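Local coordinates for succinoglycan biosynthesis protein (Bacillus cereus ATCC 14579, PDB 3B55) that binds a calcium ion and belongs to the erythromycin esterase-like family, so that it is probably a hydrolase, although its substrate is not established, at residues Gly308-Thr313 against Lys425-Leu430; Thr341-Gly346 against Ser370-Phe375; Asn399-Ile404 against Thr418-Leu423. The protein carries 1 engineered substitution. One frame throughout, in Å; residues are numbered along the deposited sequence.

Interaction 1 of 3, residues Gly308-Thr313 against Lys425-Leu430; sequences GHVSKT and KAFDIL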
ATOM      1  N   GLY A 308       0.984  -7.917  -3.779  1.00 11.03           N
ATOM      2  CA  GLY A 308       2.342  -7.921  -4.288  1.00 11.99           C
ATOM      3  C   GLY A 308       3.296  -6.910  -3.676  1.00 13.12           C
ATOM      4  O   GLY A 308       4.515  -7.078  -3.772  1.00 11.28           O
ATOM      5  N   HIS A 309       2.763  -5.864  -3.048  1.00 11.06           N
ATOM      6  CA  HIS A 309       3.621  -4.854  -2.447  1.00 13.08           C
ATOM      7  C   HIS A 309       3.822  -5.009  -0.938  1.00 12.96           C
ATOM      8  O   HIS A 309       4.662  -4.321  -0.354  1.00 12.58           O
ATOM      9  CB  HIS A 309       3.093  -3.448  -2.769  1.00 13.37           C
ATOM     10  CG  HIS A 309       3.162  -3.093  -4.224  1.00 12.13           C
ATOM     11  ND1 HIS A 309       4.343  -3.094  -4.936  1.00 13.73           N
ATOM     12  CD2 HIS A 309       2.197  -2.715  -5.098  1.00 11.75           C
ATOM     13  CE1 HIS A 309       4.103  -2.730  -6.184  1.00 13.42           C
ATOM     14  NE2 HIS A 309       2.809  -2.494  -6.308  1.00  9.34           N
ATOM     15  N   VAL A 310       3.062  -5.905  -0.308  1.00 10.58           N
ATOM     16  CA  VAL A 310       3.208  -6.139   1.131  1.00  9.87           C
ATOM     17  C   VAL A 310       3.661  -7.558   1.463  1.00 13.10           C
ATOM     18  O   VAL A 310       3.983  -7.848   2.619  1.00 13.78           O
ATOM     19  CB  VAL A 310       1.891  -5.862   1.927  1.00 11.30           C
ATOM     20  CG1 VAL A 310       1.500  -4.397   1.808  1.00  5.79           C
ATOM     21  CG2 VAL A 310       0.770  -6.758   1.427  1.00  3.85           C
ATOM     22  N   SER A 311       3.681  -8.443   0.469  1.00  9.23           N
ATOM     23  CA  SER A 311       4.107  -9.819   0.708  1.00 10.72           C
ATOM     24  C   SER A 311       5.580  -9.813   1.084  1.00 12.75           C
ATOM     25  O   SER A 311       6.321  -8.913   0.692  1.00 11.40           O
ATOM     26  CB  SER A 311       3.874 -10.687  -0.533  1.00 12.77           C
ATOM     27  OG  SER A 311       4.415 -10.100  -1.703  1.00 16.10           O
ATOM     28  N   LYS A 312       6.008 -10.804   1.860  1.00 13.47           N
ATOM     29  CA  LYS A 312       7.404 -10.852   2.282  1.00 13.31           C
ATOM     30  C   LYS A 312       8.299 -11.455   1.214  1.00 12.43           C
ATOM     31  O   LYS A 312       9.522 -11.469   1.356  1.00 12.58           O
ATOM     32  CB  LYS A 312       7.542 -11.626   3.594  1.00 13.26           C
ATOM     33  CG  LYS A 312       6.865 -10.958   4.791  1.00 18.93           C
ATOM     34  CD  LYS A 312       7.035 -11.819   6.046  1.00 28.22           C
ATOM     35  CE  LYS A 312       6.235 -11.299   7.227  1.00 34.48           C
ATOM     36  NZ  LYS A 312       6.807 -10.086   7.865  1.00 49.84           N
ATOM     37  N   THR A 313       7.687 -11.965   0.149  1.00 11.48           N
ATOM     38  CA  THR A 313       8.436 -12.533  -0.961  1.00 12.73           C
ATOM     39  C   THR A 313       7.912 -11.846  -2.206  1.00 15.11           C
ATOM     40  O   THR A 313       6.832 -11.255  -2.179  1.00 15.53           O
ATOM     41  CB  THR A 313       8.238 -14.052  -1.087  1.00 13.31           C
ATOM     42  OG1 THR A 313       6.843 -14.343  -1.247  1.00 13.62           O
ATOM     43  CG2 THR A 313       8.767 -14.760   0.150  1.00 10.14           C
ATOM     44  N   LYS A 425       5.593 -18.261   3.043  1.00 11.51           N
ATOM     45  CA  LYS A 425       6.725 -17.342   3.104  1.00 17.21           C
ATOM     46  C   LYS A 425       6.304 -15.903   2.816  1.00 12.29           C
ATOM     47  O   LYS A 425       6.866 -14.963   3.369  1.00 14.55           O
ATOM     48  CB  LYS A 425       7.813 -17.775   2.122  1.00 15.81           C
ATOM     49  CG  LYS A 425       8.349 -19.175   2.403  1.00 23.78           C
ATOM     50  CD  LYS A 425       9.554 -19.523   1.533  1.00 26.49           C
ATOM     51  CE  LYS A 425       9.958 -20.978   1.749  1.00 30.00           C
ATOM     52  NZ  LYS A 425      11.314 -21.304   1.215  1.00 39.56           N
ATOM     53  N   ALA A 426       5.306 -15.738   1.957  1.00 11.80           N
ATOM     54  CA  ALA A 426       4.826 -14.414   1.597  1.00 13.05           C
ATOM     55  C   ALA A 426       4.000 -13.739   2.693  1.00 14.15           C
ATOM     56  O   ALA A 426       4.129 -12.532   2.913  1.00 12.62           O
ATOM     57  CB  ALA A 426       4.009 -14.497   0.322  1.00 13.57           C
ATOM     58  N   PHE A 427       3.165 -14.512   3.385  1.00 12.28           N
ATOM     59  CA  PHE A 427       2.311 -13.946   4.425  1.00  7.10           C
ATOM     60  C   PHE A 427       2.286 -14.688   5.755  1.00  9.11           C
ATOM     61  O   PHE A 427       2.394 -15.917   5.810  1.00  8.37           O
ATOM     62  CB  PHE A 427       0.867 -13.859   3.932  1.00  7.87           C
ATOM     63  CG  PHE A 427       0.694 -13.092   2.655  1.00  7.38           C
ATOM     64  CD1 PHE A 427       0.825 -11.706   2.634  1.00 10.26           C
ATOM     65  CD2 PHE A 427       0.383 -13.757   1.471  1.00  3.86           C
ATOM     66  CE1 PHE A 427       0.644 -10.984   1.444  1.00  9.54           C
ATOM     67  CE2 PHE A 427       0.200 -13.047   0.274  1.00  6.03           C
ATOM     68  CZ  PHE A 427       0.331 -11.657   0.261  1.00  5.33           C
ATOM     69  N   ASP A 428       2.112 -13.922   6.826  1.00  8.39           N
ATOM     70  CA  ASP A 428       2.022 -14.471   8.172  1.00  9.75           C
ATOM     71  C   ASP A 428       0.547 -14.804   8.421  1.00  9.33           C
ATOM     72  O   ASP A 428       0.221 -15.765   9.108  1.00  9.71           O
ATOM     73  CB  ASP A 428       2.471 -13.437   9.217  1.00  9.57           C
ATOM     74  CG  ASP A 428       3.901 -12.967   9.008  1.00 14.77           C
ATOM     75  OD1 ASP A 428       4.812 -13.828   8.936  1.00 20.73           O
ATOM     76  OD2 ASP A 428       4.116 -11.736   8.922  1.00 11.90           O
ATOM     77  N   ILE A 429      -0.345 -14.004   7.845  1.00  9.69           N
ATOM     78  CA  ILE A 429      -1.778 -14.207   8.046  1.00  7.95           C
ATOM     79  C   ILE A 429      -2.558 -14.102   6.745  1.00  8.83           C
ATOM     80  O   ILE A 429      -2.358 -13.161   5.973  1.00  9.99           O
ATOM     81  CB  ILE A 429      -2.317 -13.163   9.043  1.00  9.04           C
ATOM     82  CG1 ILE A 429      -1.542 -13.286  10.363  1.00  7.67           C
ATOM     83  CG2 ILE A 429      -3.831 -13.360   9.272  1.00  6.81           C
ATOM     84  CD1 ILE A 429      -1.761 -12.131  11.323  1.00  8.65           C
ATOM     85  N   LEU A 430      -3.447 -15.066   6.500  1.00  9.64           N
ATOM     86  CA  LEU A 430      -4.258 -15.045   5.288  1.00 10.17           C
ATOM     87  C   LEU A 430      -5.752 -14.904   5.570  1.00 10.32           C
ATOM     88  O   LEU A 430      -6.307 -15.582   6.432  1.00 11.08           O
ATOM     89  CB  LEU A 430      -4.053 -16.311   4.449  1.00 11.99           C
ATOM     90  CG  LEU A 430      -4.845 -16.211   3.130  1.00 13.55           C
ATOM     91  CD1 LEU A 430      -3.913 -15.821   1.986  1.00 13.48           C
ATOM     92  CD2 LEU A 430      -5.533 -17.522   2.824  1.00 13.64           C
TER
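The carbonyl oxygen of Ala426 is held twice by the loop opposite, by one hydrogen bond and one weaker CA-H...O contact. Lys312 N donates to Ala426 O over 2.8 Å, nearly straight (168°) and in the carbonyl plane on a lone pair; Ser311 CA approaches the same oxygen, Ala426 O, at 3.5 Å. The grip falls at the C-terminal end of the short helix 423-426, just before Phe427 leaves helical geometry and the chain runs into strand 429-433.

Lys312 places CG beside its backbone N, passes CB over Lys425 O at 3.4 Å, and stays extended until it bends at chi4 (-75°). The Lys312 and Asp428 side chains cross at about a right angle, and Lys312 NZ forms a salt bridge to Asp428 OD2 at 3.3 Å. The position of that oxygen is less certain. Both charges have second partners on strand 336-344: Lys312 NZ also bonds to Tyr336 O, and Asp428 OD2 to Ser338 N.

Around the ring and the helix end, Val310 CG2 lies at the edge of the Phe427 ring, 4.2 Å from Phe427 CE1, while Ser311 CB is 3.8 Å from Phe427 CZ. Thr313 packs against the helix end, OG1 3.2 Å from Ala426 CB and CG2 against Lys425 CB. The buried peptide oxygen thus has its donor, and the paired charges, each also bonded to backbone, would probably both remain ionised.

Interaction 2 of 3, residues Thr341-Gly346 against Ser370-Phe375; sequences TSVYEG and SYNYIF
Van der Waals packing makes up much of this contact between the end of strand 336-344 and the first turn of helix 371-376, whose short axes cross at -78° and come within 7.3 Å. Tyr344 contributes most from the strand. Its CG stands anti to the backbone N (chi1 180°), which carries the ring along the helix start: CD1 of Tyr344 lies 3.3 Å from Asn372 O, and CE1 of Tyr344 is 3.8 Å from Tyr373 CA. The two tyrosine rings meet loosely, Tyr344 CE1 to Tyr373 CD1 at 4.4 Å. One face of the Tyr344 ring carries Glu345 CG, 3.3 Å above the plane and offset toward the rim.

Asn372 lies side by side with Val343, both pointing the same way, and its CB is 3.7 Å from Val343 O. Ser342, with OG anti to its backbone N, points its CB toward the helix. Asn372 also packs on Ile404 and Phe405 of strand 402-405.

Hydrogen bonds organise the helix start. Ser370 is the N-cap, its OG accepting a weak bond from Tyr373 N at 3.3 Å and also hydrogen-bonding Asp367 O, while Ile374 N reaches Ser370 O at 3.1 Å. Tyr371 N probably bonds to Pro403 O. With no charged pair between the segments, ring on backbone and Asn372 beside Val343 O join this helix to the C-terminal end of an inner strand of the large sheet.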
ATOM      1  N   THR A 341      -4.846 -11.034   1.457  1.00 11.09           N
ATOM      2  CA  THR A 341      -6.216 -11.486   1.206  1.00 12.74           C
ATOM      3  C   THR A 341      -6.191 -12.407   0.004  1.00 11.59           C
ATOM      4  O   THR A 341      -5.300 -12.304  -0.843  1.00 12.22           O
ATOM      5  CB  THR A 341      -7.185 -10.308   0.918  1.00 13.11           C
ATOM      6  OG1 THR A 341      -6.570  -9.369   0.025  1.00 14.48           O
ATOM      7  CG2 THR A 341      -7.572  -9.612   2.217  1.00 15.09           C
ATOM      8  N   SER A 342      -7.151 -13.323  -0.063  1.00 11.08           N
ATOM      9  CA  SER A 342      -7.207 -14.251  -1.177  1.00 10.37           C
ATOM     10  C   SER A 342      -8.654 -14.489  -1.587  1.00 10.10           C
ATOM     11  O   SER A 342      -9.575 -14.387  -0.774  1.00  8.78           O
ATOM     12  CB  SER A 342      -6.525 -15.564  -0.799  1.00 13.64           C
ATOM     13  OG  SER A 342      -6.236 -16.332  -1.956  1.00 19.13           O
ATOM     14  N   VAL A 343      -8.849 -14.817  -2.854  1.00 10.42           N
ATOM     15  CA  VAL A 343     -10.187 -15.017  -3.371  1.00 11.16           C
ATOM     16  C   VAL A 343     -10.393 -16.405  -3.958  1.00 12.45           C
ATOM     17  O   VAL A 343      -9.490 -17.241  -3.935  1.00 14.77           O
ATOM     18  CB  VAL A 343     -10.481 -13.964  -4.447  1.00 11.44           C
ATOM     19  CG1 VAL A 343     -10.497 -12.574  -3.818  1.00  5.37           C
ATOM     20  CG2 VAL A 343      -9.417 -14.032  -5.535  1.00  6.82           C
ATOM     21  N   TYR A 344     -11.589 -16.631  -4.492  1.00 11.74           N
ATOM     22  CA  TYR A 344     -11.941 -17.908  -5.095  1.00 10.44           C
ATOM     23  C   TYR A 344     -12.878 -17.736  -6.296  1.00  9.99           C
ATOM     24  O   TYR A 344     -12.485 -17.971  -7.436  1.00  9.39           O
ATOM     25  CB  TYR A 344     -12.580 -18.815  -4.041  1.00 11.55           C
ATOM     26  CG  TYR A 344     -12.985 -20.172  -4.564  1.00 12.01           C
ATOM     27  CD1 TYR A 344     -12.094 -20.949  -5.305  1.00 10.90           C
ATOM     28  CD2 TYR A 344     -14.264 -20.677  -4.328  1.00 11.08           C
ATOM     29  CE1 TYR A 344     -12.466 -22.192  -5.803  1.00 12.55           C
ATOM     30  CE2 TYR A 344     -14.646 -21.924  -4.820  1.00 10.01           C
ATOM     31  CZ  TYR A 344     -13.743 -22.676  -5.554  1.00 17.21           C
ATOM     32  OH  TYR A 344     -14.119 -23.907  -6.040  1.00 14.36           O
ATOM     33  N   GLU A 345     -14.114 -17.317  -6.044  1.00 10.78           N
ATOM     34  CA  GLU A 345     -15.067 -17.126  -7.131  1.00 12.00           C
ATOM     35  C   GLU A 345     -15.632 -15.710  -7.123  1.00 12.45           C
ATOM     36  O   GLU A 345     -15.583 -15.014  -6.103  1.00 11.33           O
ATOM     37  CB  GLU A 345     -16.220 -18.131  -7.026  1.00 10.50           C
ATOM     38  CG  GLU A 345     -15.802 -19.597  -7.101  1.00 12.33           C
ATOM     39  CD  GLU A 345     -16.986 -20.555  -6.990  1.00 16.82           C
ATOM     40  OE1 GLU A 345     -17.838 -20.347  -6.100  1.00 20.67           O
ATOM     41  OE2 GLU A 345     -17.053 -21.521  -7.783  1.00 23.43           O
ATOM     42  N   GLY A 346     -16.157 -15.283  -8.270  1.00 11.52           N
ATOM     43  CA  GLY A 346     -16.729 -13.951  -8.356  1.00 11.87           C
ATOM     44  C   GLY A 346     -16.211 -13.093  -9.494  1.00 13.59           C
ATOM     45  O   GLY A 346     -15.485 -13.566 -10.368  1.00 11.72           O
ATOM     46  N   SER A 370      -3.823 -24.813  -7.071  1.00 12.31           N
ATOM     47  CA  SER A 370      -3.657 -23.424  -6.687  1.00  8.04           C
ATOM     48  C   SER A 370      -4.189 -23.170  -5.282  1.00 10.03           C
ATOM     49  O   SER A 370      -5.089 -23.872  -4.806  1.00 12.38           O
ATOM     50  CB  SER A 370      -4.363 -22.505  -7.689  1.00  4.03           C
ATOM     51  OG  SER A 370      -5.773 -22.570  -7.585  1.00  5.16           O
ATOM     52  N   TYR A 371      -3.606 -22.179  -4.617  1.00  7.36           N
ATOM     53  CA  TYR A 371      -4.021 -21.789  -3.281  1.00 11.25           C
ATOM     54  C   TYR A 371      -5.481 -21.352  -3.281  1.00 10.83           C
ATOM     55  O   TYR A 371      -6.196 -21.562  -2.299  1.00 16.97           O
ATOM     56  CB  TYR A 371      -3.147 -20.641  -2.785  1.00  8.63           C
ATOM     57  CG  TYR A 371      -1.729 -21.051  -2.464  1.00  9.07           C
ATOM     58  CD1 TYR A 371      -1.452 -21.850  -1.356  1.00  7.12           C
ATOM     59  CD2 TYR A 371      -0.658 -20.609  -3.242  1.00  4.51           C
ATOM     60  CE1 TYR A 371      -0.150 -22.186  -1.022  1.00  4.49           C
ATOM     61  CE2 TYR A 371       0.643 -20.947  -2.924  1.00  5.39           C
ATOM     62  CZ  TYR A 371       0.894 -21.730  -1.809  1.00 12.38           C
ATOM     63  OH  TYR A 371       2.193 -22.019  -1.456  1.00 11.61           O
ATOM     64  N   ASN A 372      -5.914 -20.742  -4.382  1.00 11.87           N
ATOM     65  CA  ASN A 372      -7.292 -20.263  -4.528  1.00 10.18           C
ATOM     66  C   ASN A 372      -8.300 -21.410  -4.426  1.00 11.15           C
ATOM     67  O   ASN A 372      -9.247 -21.362  -3.634  1.00 13.30           O
ATOM     68  CB  ASN A 372      -7.446 -19.560  -5.879  1.00  8.72           C
ATOM     69  CG  ASN A 372      -6.611 -18.299  -5.972  1.00 12.06           C
ATOM     70  OD1 ASN A 372      -7.038 -17.228  -5.546  1.00 16.26           O
ATOM     71  ND2 ASN A 372      -5.403 -18.424  -6.514  1.00 14.51           N
ATOM     72  N   TYR A 373      -8.089 -22.441  -5.233  1.00 10.61           N
ATOM     73  CA  TYR A 373      -8.974 -23.601  -5.233  1.00  9.71           C
ATOM     74  C   TYR A 373      -8.976 -24.270  -3.862  1.00 11.09           C
ATOM     75  O   TYR A 373     -10.032 -24.550  -3.294  1.00  9.26           O
ATOM     76  CB  TYR A 373      -8.502 -24.627  -6.263  1.00 12.53           C
ATOM     77  CG  TYR A 373      -9.393 -25.845  -6.351  1.00 14.21           C
ATOM     78  CD1 TYR A 373     -10.520 -25.844  -7.172  1.00 16.48           C
ATOM     79  CD2 TYR A 373      -9.132 -26.990  -5.588  1.00 12.77           C
ATOM     80  CE1 TYR A 373     -11.369 -26.939  -7.233  1.00 20.97           C
ATOM     81  CE2 TYR A 373      -9.979 -28.101  -5.644  1.00 16.46           C
ATOM     82  CZ  TYR A 373     -11.100 -28.061  -6.471  1.00 17.31           C
ATOM     83  OH  TYR A 373     -11.967 -29.126  -6.531  1.00 19.58           O
ATOM     84  N   ILE A 374      -7.780 -24.541  -3.350  1.00 11.57           N
ATOM     85  CA  ILE A 374      -7.624 -25.202  -2.071  1.00  9.25           C
ATOM     86  C   ILE A 374      -8.278 -24.441  -0.916  1.00 11.96           C
ATOM     87  O   ILE A 374      -9.071 -25.024  -0.172  1.00  7.43           O
ATOM     88  CB  ILE A 374      -6.134 -25.486  -1.824  1.00 10.91           C
ATOM     89  CG1 ILE A 374      -5.670 -26.526  -2.858  1.00 11.90           C
ATOM     90  CG2 ILE A 374      -5.911 -25.987  -0.404  1.00 10.84           C
ATOM     91  CD1 ILE A 374      -4.178 -26.806  -2.874  1.00 10.06           C
ATOM     92  N   PHE A 375      -7.964 -23.157  -0.758  1.00 10.99           N
ATOM     93  CA  PHE A 375      -8.593 -22.367   0.300  1.00 11.18           C
ATOM     94  C   PHE A 375     -10.076 -22.194  -0.050  1.00 11.11           C
ATOM     95  O   PHE A 375     -10.918 -21.999   0.826  1.00 11.56           O
ATOM     96  CB  PHE A 375      -7.928 -20.989   0.420  1.00  9.76           C
ATOM     97  CG  PHE A 375      -6.730 -20.969   1.332  1.00  8.39           C
ATOM     98  CD1 PHE A 375      -6.871 -20.658   2.678  1.00 10.80           C
ATOM     99  CD2 PHE A 375      -5.464 -21.293   0.848  1.00  6.56           C
ATOM    100  CE1 PHE A 375      -5.770 -20.670   3.532  1.00 17.66           C
ATOM    101  CE2 PHE A 375      -4.363 -21.309   1.687  1.00  8.30           C
ATOM    102  CZ  PHE A 375      -4.515 -20.996   3.035  1.00 13.45           C
TER

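Interaction 3 of 3, residues Asn399-Ile404 against Thr418-Leu423; sequences NEQHPI and TVDISL
A two-stranded antiparallel ribbon, separate from the large mixed sheet, brings strand 402-405 alongside strand 418-421. His402 and Ile421 form a hydrogen-bonded pair: His402 N donates to Ile421 O at 2.9 Å (168°), and Ile421 N returns to His402 O at 3.0 Å. In both bonds the donor stands above the carbonyl plane. Ile404 and Val419 repeat the pattern with 2.9 Å from Ile404 N to Val419 O and from Val419 N to Ile404 O, now with the donors in the carbonyl planes. Pro403, which has no N-H, sits suitably at the non-hydrogen-bonded position opposite Asp420; the two side chains lie side by side, Pro403 CG 3.6 Å from Asp420 OD2.

The ribbon is a hairpin with a long connecting loop, and on the face shared by His402, Ile404, Val419 and Ile421 the two isoleucines are buried. There Ile404 CG2 is squeezed against Ile421 CG2 at 3.3 Å, tighter than usual carbon contact, and also touches Val419 CG2 at 3.8 Å. Ile404 CD1 extends to Leu423 CD1 at 4.2 Å, crossing it at about a right angle. Gln401, opposite Ser422, bends at chi2 (-119°) so that its amide reaches back to Asp420 CB; Tyr371 OH, from helix 371-376, bonds to Ile421 O.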
ATOM      1  N   ASN A 399       5.014 -23.937   2.233  1.00 19.25           N
ATOM      2  CA  ASN A 399       6.368 -23.469   1.953  1.00 22.06           C
ATOM      3  C   ASN A 399       6.878 -23.861   0.578  1.00 21.25           C
ATOM      4  O   ASN A 399       8.060 -23.721   0.278  1.00 23.68           O
ATOM      5  CB  ASN A 399       7.340 -23.954   3.032  1.00 24.97           C
ATOM      6  CG  ASN A 399       7.396 -23.013   4.221  1.00 34.24           C
ATOM      7  OD1 ASN A 399       6.454 -22.934   5.018  1.00 39.94           O
ATOM      8  ND2 ASN A 399       8.502 -22.280   4.338  1.00 31.33           N
ATOM      9  N   GLU A 400       5.976 -24.354  -0.256  1.00 21.26           N
ATOM     10  CA  GLU A 400       6.326 -24.740  -1.608  1.00 20.47           C
ATOM     11  C   GLU A 400       5.663 -23.762  -2.565  1.00 20.15           C
ATOM     12  O   GLU A 400       4.666 -23.129  -2.217  1.00 20.54           O
ATOM     13  CB  GLU A 400       5.837 -26.156  -1.894  1.00 20.03           C
ATOM     14  CG  GLU A 400       6.644 -27.242  -1.217  1.00 27.29           C
ATOM     15  CD  GLU A 400       5.968 -28.590  -1.309  1.00 33.88           C
ATOM     16  OE1 GLU A 400       4.931 -28.683  -2.001  1.00 24.75           O
ATOM     17  OE2 GLU A 400       6.475 -29.555  -0.698  1.00 37.90           O
ATOM     18  N   GLN A 401       6.223 -23.632  -3.762  1.00 19.48           N
ATOM     19  CA  GLN A 401       5.673 -22.734  -4.768  1.00 17.24           C
ATOM     20  C   GLN A 401       4.441 -23.330  -5.449  1.00 16.62           C
ATOM     21  O   GLN A 401       4.499 -24.428  -5.991  1.00 13.76           O
ATOM     22  CB  GLN A 401       6.731 -22.426  -5.823  1.00 18.77           C
ATOM     23  CG  GLN A 401       7.824 -21.479  -5.361  1.00 28.48           C
ATOM     24  CD  GLN A 401       7.859 -20.212  -6.188  1.00 38.95           C
ATOM     25  OE1 GLN A 401       7.530 -19.129  -5.704  1.00 45.76           O
ATOM     26  NE2 GLN A 401       8.249 -20.343  -7.451  1.00 41.57           N
ATOM     27  N   HIS A 402       3.335 -22.591  -5.417  1.00 12.86           N
ATOM     28  CA  HIS A 402       2.087 -23.026  -6.036  1.00 13.36           C
ATOM     29  C   HIS A 402       1.431 -21.816  -6.698  1.00 12.98           C
ATOM     30  O   HIS A 402       1.671 -20.680  -6.310  1.00 13.47           O
ATOM     31  CB  HIS A 402       1.150 -23.637  -4.988  1.00 14.24           C
ATOM     32  CG  HIS A 402       1.677 -24.896  -4.373  1.00 14.77           C
ATOM     33  ND1 HIS A 402       1.784 -26.077  -5.074  1.00 16.87           N
ATOM     34  CD2 HIS A 402       2.166 -25.147  -3.134  1.00 13.50           C
ATOM     35  CE1 HIS A 402       2.320 -27.001  -4.297  1.00 17.91           C
ATOM     36  NE2 HIS A 402       2.563 -26.462  -3.115  1.00 13.88           N
ATOM     37  N   PRO A 403       0.600 -22.046  -7.720  1.00 15.08           N
ATOM     38  CA  PRO A 403      -0.078 -20.964  -8.436  1.00 14.85           C
ATOM     39  C   PRO A 403      -1.094 -20.208  -7.589  1.00 15.46           C
ATOM     40  O   PRO A 403      -1.774 -20.787  -6.732  1.00 18.27           O
ATOM     41  CB  PRO A 403      -0.748 -21.687  -9.597  1.00 13.06           C
ATOM     42  CG  PRO A 403       0.123 -22.909  -9.798  1.00 16.19           C
ATOM     43  CD  PRO A 403       0.358 -23.339  -8.384  1.00 16.26           C
ATOM     44  N   ILE A 404      -1.194 -18.911  -7.834  1.00 14.05           N
ATOM     45  CA  ILE A 404      -2.145 -18.076  -7.122  1.00 13.50           C
ATOM     46  C   ILE A 404      -2.546 -16.924  -8.012  1.00 11.19           C
ATOM     47  O   ILE A 404      -1.737 -16.409  -8.781  1.00 10.55           O
ATOM     48  CB  ILE A 404      -1.563 -17.493  -5.820  1.00 12.89           C
ATOM     49  CG1 ILE A 404      -2.674 -16.756  -5.051  1.00 12.92           C
ATOM     50  CG2 ILE A 404      -0.415 -16.533  -6.145  1.00 11.87           C
ATOM     51  CD1 ILE A 404      -2.339 -16.418  -3.599  1.00 11.02           C
ATOM     52  N   THR A 418      -2.013 -15.532 -13.208  1.00 15.96           N
ATOM     53  CA  THR A 418      -1.602 -16.228 -11.993  1.00 16.97           C
ATOM     54  C   THR A 418      -0.078 -16.186 -11.922  1.00 18.80           C
ATOM     55  O   THR A 418       0.598 -15.963 -12.932  1.00 18.00           O
ATOM     56  CB  THR A 418      -2.047 -17.719 -11.968  1.00 22.65           C
ATOM     57  OG1 THR A 418      -1.225 -18.488 -12.857  1.00 21.02           O
ATOM     58  CG2 THR A 418      -3.507 -17.847 -12.384  1.00 21.55           C
ATOM     59  N   VAL A 419       0.456 -16.392 -10.725  1.00 15.31           N
ATOM     60  CA  VAL A 419       1.898 -16.400 -10.513  1.00 13.64           C
ATOM     61  C   VAL A 419       2.194 -17.451  -9.449  1.00 14.19           C
ATOM     62  O   VAL A 419       1.311 -17.809  -8.675  1.00  9.71           O
ATOM     63  CB  VAL A 419       2.420 -15.023 -10.008  1.00 16.49           C
ATOM     64  CG1 VAL A 419       2.190 -13.956 -11.064  1.00 15.26           C
ATOM     65  CG2 VAL A 419       1.729 -14.644  -8.704  1.00 13.62           C
ATOM     66  N   ASP A 420       3.420 -17.964  -9.428  1.00 14.40           N
ATOM     67  CA  ASP A 420       3.805 -18.956  -8.429  1.00 16.44           C
ATOM     68  C   ASP A 420       4.232 -18.233  -7.169  1.00 17.03           C
ATOM     69  O   ASP A 420       4.794 -17.144  -7.231  1.00 20.19           O
ATOM     70  CB  ASP A 420       4.957 -19.821  -8.927  1.00 21.64           C
ATOM     71  CG  ASP A 420       4.483 -21.024  -9.724  1.00 27.39           C
ATOM     72  OD1 ASP A 420       5.352 -21.792 -10.197  1.00 31.29           O
ATOM     73  OD2 ASP A 420       3.250 -21.201  -9.868  1.00 25.30           O
ATOM     74  N   ILE A 421       3.972 -18.833  -6.017  1.00 16.72           N
ATOM     75  CA  ILE A 421       4.329 -18.191  -4.763  1.00 14.80           C
ATOM     76  C   ILE A 421       4.277 -19.206  -3.641  1.00 13.78           C
ATOM     77  O   ILE A 421       3.578 -20.210  -3.748  1.00 15.33           O
ATOM     78  CB  ILE A 421       3.327 -17.035  -4.434  1.00 18.08           C
ATOM     79  CG1 ILE A 421       3.831 -16.206  -3.249  1.00 20.31           C
ATOM     80  CG2 ILE A 421       1.948 -17.614  -4.066  1.00 10.97           C
ATOM     81  CD1 ILE A 421       2.889 -15.086  -2.868  1.00 24.89           C
ATOM     82  N   SER A 422       5.026 -18.936  -2.575  1.00 17.74           N
ATOM     83  CA  SER A 422       5.046 -19.784  -1.386  1.00 16.64           C
ATOM     84  C   SER A 422       4.224 -18.980  -0.382  1.00 13.99           C
ATOM     85  O   SER A 422       4.712 -18.013   0.215  1.00 11.42           O
ATOM     86  CB  SER A 422       6.470 -19.958  -0.877  1.00 18.12           C
ATOM     87  OG  SER A 422       7.262 -20.546  -1.885  1.00 28.26           O
ATOM     88  N   LEU A 423       2.966 -19.364  -0.218  1.00 12.72           N
ATOM     89  CA  LEU A 423       2.072 -18.644   0.674  1.00 10.40           C
ATOM     90  C   LEU A 423       2.605 -18.468   2.083  1.00 12.35           C
ATOM     91  O   LEU A 423       2.499 -17.382   2.652  1.00  9.65           O
ATOM     92  CB  LEU A 423       0.706 -19.329   0.713  1.00 10.68           C
ATOM     93  CG  LEU A 423      -0.449 -18.404   1.106  1.00 11.92           C
ATOM     94  CD1 LEU A 423      -0.554 -17.258   0.098  1.00  8.95           C
ATOM     95  CD2 LEU A 423      -1.737 -19.203   1.143  1.00  3.87           C
TER

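Overall arrangement
Along the chain interaction 1 closes the widest loop, from 308-313 to 425-430, and both others are nested inside it in series, interaction 2 before interaction 3. Interactions 1 and 2 lie about 15 Å apart between centres and reach neighbouring strands, 429-433 and 336-344, of the mixed sheet, with Leu430 packing on Phe375 and Ser342. Interaction 3, about 11 Å from interaction 1 and 12 Å from interaction 2, leads directly into helix 423-426. Tyr371 OH probably bonds to Leu423 N and Tyr371 N to Pro403 O, tying helix 371-376 to the hairpin. All lie on the same side of the chain's centre; interaction 1 comes nearest the calcium, the Val310 side chain about 10 Å from the ion.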